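Local coordinates for stage 0 sporulation protein A homolog (PDB 3MJQ) that may regulate the onset of sporulation under nutritional stress, the chain here being the PAS domain of that longer protein, at residues Met11-Asn16 against Leu22-Ala27; Met42-Ile47 against Lys58-Leu63; Ala87-Gly92 against Pro98-Ile103. The protein carries 1 engineered substitution. All coordinates share one frame; numbering follows the deposited sequence.

Interaction 1 of 3, residues Met11-Asn16 against Leu22-Ala27; sequences MILIIN and LYANTA
Ile14 O takes two backbone donors from the opposite strand: Tyr23 N, which lies in the carbonyl plane on a lone pair at 3.2 Å, and Leu22 N, at 2.8 Å but by a weak, bent bond. Two residues thus face one, the definition of a classic beta bulge, in the first hairpin of the PAS domain. Tyr23 O repays Ile14 N at 2.9 Å.

Asn25 extends the pairing with a weak backbone bond from its N to Ile12 O and with its side chain. Its CG stands between backbone N and carbonyl carbon (chi1 61°), bringing OD1 to Ile12 N at 3.2 Å. The N-H points almost straight at OD1, although the donor sits above the amide carbonyl plane. ND2 bonds to Asp10 O, so both ends of this buried amide are used, which suits asparagine where the strand gives way to a loop.

On the face of Ile12, Ile14 and Tyr23, Ile12 CG2 approaches an edge of the Tyr23 ring at CE2 (4.1 Å). The side chains of Ile14 and Leu22 cross at about a right angle, with CG2 of Ile14 3.8 Å from CD2 of Leu22.

Strand 11-16 also pairs with strand 98-106; Leu13 and Met11, a selenomethionine, pack on helix 27-32, and Ile15 on helix 53-65.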
loop_
_atom_site.group_PDB
_atom_site.type_symbol
_atom_site.label_atom_id
_atom_site.label_comp_id
_atom_site.label_asym_id
_atom_site.label_seq_id
_atom_site.Cartn_x
_atom_site.Cartn_y
_atom_site.Cartn_z
HETATM N N MSE A 11 -6.528 6.829 -1.859
HETATM C CA MSE A 11 -6.561 6.615 -3.298
HETATM C C MSE A 11 -5.462 5.647 -3.752
HETATM O O MSE A 11 -4.279 5.807 -3.429
HETATM C CB MSE A 11 -6.425 7.955 -4.031
HETATM C CG MSE A 11 -7.531 8.963 -3.769
HETATM SE SE MSE A 11 -7.117 10.712 -4.522
HETATM C CE MSE A 11 -5.954 11.379 -3.090
ATOM N N ILE A 12 -5.878 4.630 -4.496
ATOM C CA ILE A 12 -4.956 3.638 -4.985
ATOM C C ILE A 12 -5.124 3.553 -6.466
ATOM O O ILE A 12 -6.236 3.422 -6.966
ATOM C CB ILE A 12 -5.231 2.242 -4.405
ATOM C CG1 ILE A 12 -4.839 2.192 -2.929
ATOM C CG2 ILE A 12 -4.448 1.195 -5.197
ATOM C CD1 ILE A 12 -5.219 0.896 -2.255
ATOM N N LEU A 13 -3.998 3.627 -7.159
ATOM C CA LEU A 13 -3.963 3.553 -8.604
ATOM C C LEU A 13 -2.841 2.608 -8.969
ATOM O O LEU A 13 -1.887 2.439 -8.208
ATOM C CB LEU A 13 -3.641 4.922 -9.213
ATOM C CG LEU A 13 -4.498 6.149 -8.894
ATOM C CD1 LEU A 13 -3.829 7.388 -9.478
ATOM C CD2 LEU A 13 -5.909 5.995 -9.474
ATOM N N ILE A 14 -2.976 1.977 -10.122
ATOM C CA ILE A 14 -1.927 1.119 -10.631
ATOM C C ILE A 14 -1.706 1.775 -11.989
ATOM O O ILE A 14 -2.642 1.905 -12.767
ATOM C CB ILE A 14 -2.385 -0.353 -10.793
ATOM C CG1 ILE A 14 -2.304 -1.097 -9.462
ATOM C CG2 ILE A 14 -1.463 -1.078 -11.743
ATOM C CD1 ILE A 14 -3.454 -0.877 -8.559
ATOM N N ILE A 15 -0.493 2.228 -12.271
ATOM C CA ILE A 15 -0.248 2.893 -13.545
ATOM C C ILE A 15 0.944 2.281 -14.260
ATOM O O ILE A 15 1.955 1.961 -13.632
ATOM C CB ILE A 15 -0.046 4.422 -13.329
ATOM C CG1 ILE A 15 1.275 4.704 -12.622
ATOM C CG2 ILE A 15 -1.157 4.967 -12.431
ATOM C CD1 ILE A 15 2.393 5.038 -13.551
ATOM N N ASN A 16 0.813 2.120 -15.576
ATOM C CA ASN A 16 1.858 1.513 -16.396
ATOM C C ASN A 16 2.997 2.440 -16.777
ATOM O O ASN A 16 3.041 3.598 -16.374
ATOM C CB ASN A 16 1.260 0.917 -17.672
ATOM C CG ASN A 16 0.668 1.963 -18.577
ATOM O OD1 ASN A 16 1.320 2.944 -18.917
ATOM N ND2 ASN A 16 -0.573 1.758 -18.984
ATOM N N LEU A 22 -4.188 1.763 -15.136
ATOM C CA LEU A 22 -4.632 0.378 -15.201
ATOM C C LEU A 22 -5.728 0.103 -14.164
ATOM O O LEU A 22 -6.728 -0.547 -14.472
ATOM C CB LEU A 22 -3.442 -0.551 -14.962
ATOM C CG LEU A 22 -2.447 -0.754 -16.109
ATOM C CD1 LEU A 22 -2.369 0.477 -16.976
ATOM C CD2 LEU A 22 -1.087 -1.091 -15.529
ATOM N N TYR A 23 -5.538 0.608 -12.945
ATOM C CA TYR A 23 -6.503 0.422 -11.858
ATOM C C TYR A 23 -6.679 1.639 -10.954
ATOM O O TYR A 23 -5.747 2.408 -10.749
ATOM C CB TYR A 23 -6.083 -0.746 -10.979
ATOM C CG TYR A 23 -6.972 -0.914 -9.779
ATOM C CD1 TYR A 23 -8.204 -1.538 -9.888
ATOM C CD2 TYR A 23 -6.587 -0.425 -8.538
ATOM C CE1 TYR A 23 -9.029 -1.678 -8.792
ATOM C CE2 TYR A 23 -7.400 -0.555 -7.434
ATOM C CZ TYR A 23 -8.624 -1.185 -7.565
ATOM O OH TYR A 23 -9.436 -1.343 -6.466
ATOM N N ALA A 24 -7.877 1.780 -10.398
ATOM C CA ALA A 24 -8.187 2.880 -9.493
ATOM C C ALA A 24 -9.368 2.460 -8.650
ATOM O O ALA A 24 -10.168 1.644 -9.086
ATOM C CB ALA A 24 -8.527 4.127 -10.270
ATOM N N ASN A 25 -9.481 3.018 -7.451
ATOM C CA ASN A 25 -10.572 2.671 -6.557
ATOM C C ASN A 25 -11.553 3.807 -6.358
ATOM O O ASN A 25 -11.260 4.962 -6.654
ATOM C CB ASN A 25 -10.029 2.209 -5.199
ATOM C CG ASN A 25 -9.215 3.287 -4.480
ATOM O OD1 ASN A 25 -9.048 4.394 -4.982
ATOM N ND2 ASN A 25 -8.708 2.959 -3.300
ATOM N N THR A 26 -12.725 3.458 -5.848
ATOM C CA THR A 26 -13.803 4.425 -5.615
ATOM C C THR A 26 -13.274 5.758 -5.054
ATOM O O THR A 26 -13.811 6.840 -5.345
ATOM C CB THR A 26 -14.818 3.848 -4.595
ATOM O OG1 THR A 26 -15.986 4.668 -4.505
ATOM C CG2 THR A 26 -14.130 3.737 -3.221
ATOM N N ALA A 27 -12.226 5.656 -4.247
ATOM C CA ALA A 27 -11.604 6.785 -3.593
ATOM C C ALA A 27 -11.159 7.859 -4.569
ATOM O O ALA A 27 -11.285 9.053 -4.285
ATOM C CB ALA A 27 -10.422 6.287 -2.775
#

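Interaction 2 of 3, residues Met42-Ile47 against Lys58-Leu63; sequences MHILTI and KILAEL
Helix 44-48 and helix 53-65 come together here with their backbones well apart: the nearest pair, Leu45 CA and Leu60 CA, is separated by 8.6 Å, so side chains alone bridge the gap. Both belong to the helical part of the PAS fold, which packs on the antiparallel sheet. The segment 58-63 lies inside the longer helix, where Leu63 N bonds to Ile59 O four residues back. By contrast, 42-47 enters a short helix from a loop, and its bonds, Thr46 N to His43 O and Ile47 N to Ile44 O, reach back three residues.

His43 occupies the N-cap. With CG anti to its backbone N (chi1 -175°), the imidazole turns ND1 back to Leu45 N, 3.0 Å away. That N-H lies at the ring edge, close to the ring plane, and the bond is moderately bent at 149°. Histidine suits the place because a ring nitrogen can accept from an amide that the first helical turn cannot supply with a carbonyl; ND1 is then probably the unprotonated nitrogen.

The contact itself is small and wholly apolar, burying 101 Å² over both sides, and it centres on Leu60. A branched leucine serves well, since its two methyl groups can meet different neighbours: CD2 faces the short helix, while Leu60 also packs against Ile15 of strand 11-16. Ile44 likewise divides its branches, the gamma methyl addressing Leu60 and the rest of the side chain meeting Leu13. Leu45 is buried and also touches Met53, at the start of the longer helix, and Glu57, about one turn before Leu60. Leu60 CD2 lies 4.0 Å from Ile44 CG2 and 4.2 Å from Leu45 CD1.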
loop_
_atom_site.group_PDB
_atom_site.type_symbol
_atom_site.label_atom_id
_atom_site.label_comp_id
_atom_site.label_asym_id
_atom_site.label_seq_id
_atom_site.Cartn_x
_atom_site.Cartn_y
_atom_site.Cartn_z
HETATM N N MSE A 42 -7.885 8.595 -19.179
HETATM C CA MSE A 42 -6.924 9.629 -18.828
HETATM C C MSE A 42 -5.491 9.146 -18.663
HETATM O O MSE A 42 -5.226 7.948 -18.569
HETATM C CB MSE A 42 -7.358 10.309 -17.538
HETATM C CG MSE A 42 -8.807 10.736 -17.541
HETATM SE SE MSE A 42 -9.201 12.136 -16.261
HETATM C CE MSE A 42 -11.082 11.896 -16.088
ATOM N N HIS A 43 -4.572 10.107 -18.628
ATOM C CA HIS A 43 -3.148 9.851 -18.439
ATOM C C HIS A 43 -2.826 10.440 -17.060
ATOM O O HIS A 43 -3.295 11.526 -16.726
ATOM C CB HIS A 43 -2.353 10.559 -19.532
ATOM C CG HIS A 43 -0.884 10.273 -19.505
ATOM N ND1 HIS A 43 -0.036 10.807 -18.562
ATOM C CD2 HIS A 43 -0.109 9.525 -20.326
ATOM C CE1 HIS A 43 1.199 10.404 -18.802
ATOM N NE2 HIS A 43 1.182 9.626 -19.867
ATOM N N ILE A 44 -2.044 9.728 -16.251
ATOM C CA ILE A 44 -1.714 10.204 -14.904
ATOM C C ILE A 44 -1.231 11.647 -14.861
ATOM O O ILE A 44 -1.625 12.417 -13.979
ATOM C CB ILE A 44 -0.649 9.311 -14.203
ATOM C CG1 ILE A 44 -0.553 9.691 -12.716
ATOM C CG2 ILE A 44 0.708 9.459 -14.884
ATOM C CD1 ILE A 44 -1.847 9.435 -11.907
ATOM N N LEU A 45 -0.393 12.020 -15.819
ATOM C CA LEU A 45 0.143 13.377 -15.868
ATOM C C LEU A 45 -0.924 14.462 -16.030
ATOM O O LEU A 45 -0.681 15.624 -15.718
ATOM C CB LEU A 45 1.200 13.488 -16.982
ATOM C CG LEU A 45 2.669 13.190 -16.630
ATOM C CD1 LEU A 45 2.762 12.194 -15.502
ATOM C CD2 LEU A 45 3.392 12.665 -17.856
ATOM N N THR A 46 -2.107 14.090 -16.506
ATOM C CA THR A 46 -3.181 15.069 -16.692
ATOM C C THR A 46 -3.699 15.527 -15.335
ATOM O O THR A 46 -4.233 16.634 -15.186
ATOM C CB THR A 46 -4.353 14.471 -17.488
ATOM O OG1 THR A 46 -3.876 14.022 -18.758
ATOM C CG2 THR A 46 -5.435 15.511 -17.715
ATOM N N ILE A 47 -3.516 14.645 -14.355
ATOM C CA ILE A 47 -3.937 14.866 -12.979
ATOM C C ILE A 47 -2.814 15.423 -12.089
ATOM O O ILE A 47 -3.058 16.210 -11.162
ATOM C CB ILE A 47 -4.377 13.563 -12.347
ATOM C CG1 ILE A 47 -5.316 12.817 -13.288
ATOM C CG2 ILE A 47 -5.010 13.854 -10.998
ATOM C CD1 ILE A 47 -5.586 11.403 -12.832
ATOM N N LYS A 58 9.299 13.222 -16.691
ATOM C CA LYS A 58 10.609 12.817 -16.217
ATOM C C LYS A 58 10.501 12.139 -14.871
ATOM O O LYS A 58 11.111 11.098 -14.653
ATOM C CB LYS A 58 11.540 14.019 -16.117
ATOM C CG LYS A 58 12.624 14.047 -17.188
ATOM C CD LYS A 58 13.741 13.019 -16.925
ATOM C CE LYS A 58 14.861 13.103 -17.974
ATOM N NZ LYS A 58 16.052 12.273 -17.616
ATOM N N ILE A 59 9.734 12.730 -13.962
ATOM C CA ILE A 59 9.554 12.151 -12.632
ATOM C C ILE A 59 9.057 10.721 -12.786
ATOM O O ILE A 59 9.617 9.785 -12.215
ATOM C CB ILE A 59 8.515 12.940 -11.810
ATOM C CG1 ILE A 59 8.970 14.392 -11.656
ATOM C CG2 ILE A 59 8.336 12.306 -10.436
ATOM C CD1 ILE A 59 10.159 14.571 -10.752
ATOM N N LEU A 60 7.999 10.567 -13.573
ATOM C CA LEU A 60 7.411 9.259 -13.821
ATOM C C LEU A 60 8.498 8.324 -14.308
ATOM O O LEU A 60 8.509 7.140 -13.987
ATOM C CB LEU A 60 6.300 9.357 -14.875
ATOM C CG LEU A 60 5.492 8.072 -15.077
ATOM C CD1 LEU A 60 4.958 7.614 -13.748
ATOM C CD2 LEU A 60 4.346 8.303 -16.038
ATOM N N ALA A 61 9.416 8.870 -15.093
ATOM C CA ALA A 61 10.525 8.099 -15.618
ATOM C C ALA A 61 11.381 7.588 -14.460
ATOM O O ALA A 61 11.699 6.404 -14.399
ATOM C CB ALA A 61 11.353 8.959 -16.543
ATOM N N GLU A 62 11.747 8.480 -13.544
ATOM C CA GLU A 62 12.561 8.112 -12.389
ATOM C C GLU A 62 11.861 7.076 -11.508
ATOM O O GLU A 62 12.480 6.108 -11.066
ATOM C CB GLU A 62 12.853 9.343 -11.536
ATOM C CG GLU A 62 13.590 10.458 -12.238
ATOM C CD GLU A 62 13.598 11.726 -11.406
ATOM O OE1 GLU A 62 13.401 11.631 -10.173
ATOM O OE2 GLU A 62 13.805 12.818 -11.977
ATOM N N LEU A 63 10.573 7.297 -11.247
ATOM C CA LEU A 63 9.788 6.398 -10.403
ATOM C C LEU A 63 9.924 4.943 -10.800
ATOM O O LEU A 63 10.011 4.074 -9.934
ATOM C CB LEU A 63 8.304 6.787 -10.411
ATOM C CG LEU A 63 7.959 8.151 -9.808
ATOM C CD1 LEU A 63 6.462 8.215 -9.516
ATOM C CD2 LEU A 63 8.753 8.371 -8.539
#

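Interaction 3 of 3, residues Ala87-Gly92 against Pro98-Ile103; sequences ARIWQG and PCLFAI
The indole of Trp90 and the ring of Phe101 meet obliquely, Trp90 CE3 standing 3.8 Å from Phe101 CD2. Near the plane of the indole, at its edge, lies the backbone atom Phe101 O; Ile103 CD1 comes obliquely to Trp90 CZ3 at 3.7 Å. The rings belong to the last hairpin of the PAS domain along the chain, whose two strands lie inside the five-stranded antiparallel sheet.

Trp90 and Phe101 are directly paired across the strands, and so their side chains leave the same face. Phe101 CG is anti to its backbone N (chi1 174°), which sets CD2 against the indole. Large apolar groups suit this face because the second subunit packs on it: its Ile103 on Trp90 and its Ile8 on Phe101, while Trp90 NE1 is hydrogen-bonded to Asp10 of the second subunit.

On the reverse face, the side chains of Ile89 and Leu100 meet at a slant, CD1 of Ile89 3.9 Å from CG of Leu100, and Ile89 CG2 meets the small Ala102 CB at 4.0 Å. Ile89 and Leu100 both rest against Leu63 of helix 53-65, as expected of branched aliphatics between sheet and helix.

Six backbone bonds join the strands, whose directions make 149°, a twisted pairing. Straightest is Arg88 N to Ile103 O, 2.9 Å with 177° at the hydrogen; at the turn end, Gly92 N reaches Cys99 O at 3.1 Å.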
loop_
_atom_site.group_PDB
_atom_site.type_symbol
_atom_site.label_atom_id
_atom_site.label_comp_id
_atom_site.label_asym_id
_atom_site.label_seq_id
_atom_site.Cartn_x
_atom_site.Cartn_y
_atom_site.Cartn_z
ATOM N N ALA A 87 2.155 10.581 -2.152
ATOM C CA ALA A 87 1.967 9.283 -2.751
ATOM C C ALA A 87 3.125 8.358 -2.450
ATOM O O ALA A 87 4.279 8.747 -2.555
ATOM C CB ALA A 87 1.801 9.436 -4.245
ATOM N N ARG A 88 2.807 7.137 -2.043
ATOM C CA ARG A 88 3.817 6.127 -1.787
ATOM C C ARG A 88 3.666 5.146 -2.946
ATOM O O ARG A 88 2.534 4.750 -3.304
ATOM C CB ARG A 88 3.559 5.444 -0.444
ATOM C CG ARG A 88 3.813 6.389 0.720
ATOM C CD ARG A 88 3.166 5.952 2.027
ATOM N NE ARG A 88 3.018 7.081 2.949
ATOM C CZ ARG A 88 4.035 7.746 3.491
ATOM N NH1 ARG A 88 5.286 7.392 3.210
ATOM N NH2 ARG A 88 3.797 8.775 4.299
ATOM N N ILE A 89 4.795 4.788 -3.556
ATOM C CA ILE A 89 4.766 3.874 -4.686
ATOM C C ILE A 89 5.621 2.617 -4.541
ATOM O O ILE A 89 6.668 2.620 -3.894
ATOM C CB ILE A 89 5.150 4.596 -5.994
ATOM C CG1 ILE A 89 6.655 4.813 -6.055
ATOM C CG2 ILE A 89 4.431 5.947 -6.086
ATOM C CD1 ILE A 89 7.110 5.347 -7.397
ATOM N N TRP A 90 5.128 1.537 -5.142
ATOM C CA TRP A 90 5.778 0.241 -5.136
ATOM C C TRP A 90 5.795 -0.253 -6.561
ATOM O O TRP A 90 4.818 -0.097 -7.289
ATOM C CB TRP A 90 5.004 -0.746 -4.263
ATOM C CG TRP A 90 5.174 -0.493 -2.803
ATOM C CD1 TRP A 90 6.159 -0.981 -1.993
ATOM C CD2 TRP A 90 4.378 0.376 -1.990
ATOM N NE1 TRP A 90 6.027 -0.466 -0.732
ATOM C CE2 TRP A 90 4.944 0.370 -0.700
ATOM C CE3 TRP A 90 3.241 1.160 -2.231
ATOM C CZ2 TRP A 90 4.412 1.122 0.353
ATOM C CZ3 TRP A 90 2.717 1.907 -1.185
ATOM C CH2 TRP A 90 3.306 1.881 0.092
ATOM N N GLN A 91 6.913 -0.842 -6.958
ATOM C CA GLN A 91 7.054 -1.359 -8.302
ATOM C C GLN A 91 6.497 -2.755 -8.373
ATOM O O GLN A 91 7.005 -3.667 -7.730
ATOM C CB GLN A 91 8.518 -1.372 -8.706
ATOM C CG GLN A 91 9.144 -0.002 -8.679
ATOM C CD GLN A 91 10.583 -0.022 -9.122
ATOM O OE1 GLN A 91 10.890 -0.352 -10.273
ATOM N NE2 GLN A 91 11.489 0.323 -8.206
ATOM N N GLY A 92 5.435 -2.909 -9.150
ATOM C CA GLY A 92 4.821 -4.213 -9.313
ATOM C C GLY A 92 4.717 -4.520 -10.793
ATOM O O GLY A 92 5.427 -3.921 -11.600
ATOM N N PRO A 98 5.947 -4.074 -16.399
ATOM C CA PRO A 98 6.347 -3.212 -15.289
ATOM C C PRO A 98 5.366 -2.060 -15.133
ATOM O O PRO A 98 4.998 -1.401 -16.112
ATOM C CB PRO A 98 7.733 -2.727 -15.712
ATOM C CG PRO A 98 8.219 -3.790 -16.634
ATOM C CD PRO A 98 7.000 -4.110 -17.428
ATOM N N CYS A 99 4.940 -1.821 -13.898
ATOM C CA CYS A 99 4.016 -0.733 -13.600
ATOM C C CYS A 99 4.219 -0.236 -12.170
ATOM O O CYS A 99 5.000 -0.807 -11.410
ATOM C CB CYS A 99 2.572 -1.193 -13.795
ATOM S SG CYS A 99 1.879 -2.062 -12.393
ATOM N N LEU A 100 3.516 0.828 -11.802
ATOM C CA LEU A 100 3.645 1.376 -10.460
ATOM C C LEU A 100 2.377 1.194 -9.640
ATOM O O LEU A 100 1.271 1.377 -10.142
ATOM C CB LEU A 100 4.008 2.859 -10.531
ATOM C CG LEU A 100 5.460 3.277 -10.258
ATOM C CD1 LEU A 100 6.409 2.164 -10.602
ATOM C CD2 LEU A 100 5.792 4.521 -11.062
ATOM N N PHE A 101 2.553 0.800 -8.381
ATOM C CA PHE A 101 1.437 0.614 -7.460
ATOM C C PHE A 101 1.488 1.803 -6.514
ATOM O O PHE A 101 2.450 1.978 -5.774
ATOM C CB PHE A 101 1.584 -0.681 -6.671
ATOM C CG PHE A 101 0.545 -0.857 -5.607
ATOM C CD1 PHE A 101 -0.806 -0.785 -5.925
ATOM C CD2 PHE A 101 0.911 -1.099 -4.289
ATOM C CE1 PHE A 101 -1.780 -0.952 -4.947
ATOM C CE2 PHE A 101 -0.057 -1.268 -3.308
ATOM C CZ PHE A 101 -1.406 -1.194 -3.641
ATOM N N ALA A 102 0.445 2.620 -6.530
ATOM C CA ALA A 102 0.448 3.810 -5.705
ATOM C C ALA A 102 -0.716 3.965 -4.749
ATOM O O ALA A 102 -1.886 3.775 -5.110
ATOM C CB ALA A 102 0.525 5.038 -6.598
ATOM N N ILE A 103 -0.368 4.330 -3.519
ATOM C CA ILE A 103 -1.350 4.582 -2.484
ATOM C C ILE A 103 -1.106 6.055 -2.152
ATOM O O ILE A 103 -0.004 6.451 -1.751
ATOM C CB ILE A 103 -1.127 3.663 -1.260
ATOM C CG1 ILE A 103 -0.989 2.204 -1.750
ATOM C CG2 ILE A 103 -2.298 3.815 -0.268
ATOM C CD1 ILE A 103 -0.837 1.154 -0.656
#

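How the interactions relate
From the N terminus, interaction 1 closes a short hairpin loop between strands 11-16 and 21-24. Interaction 2 then closes a larger, partly helical loop, from 42-47 to 58-63, and interaction 3 closes the hairpin of strands 82-93 and 98-106. The three follow in series; none nests in or crosses another. In space, however, the first and last are joined, since strand 98-106 lies beside strand 11-16: Leu100 N approaches Ile15 O at 2.7 Å, a probable hydrogen bond. Interaction 2 lies over this shared sheet, Leu60 CD1 touching Ile15 CD1 at 3.6 Å and Leu63 CB touching Leu100 CD2 at 3.4 Å, so helices and both hairpins share one apolar layer.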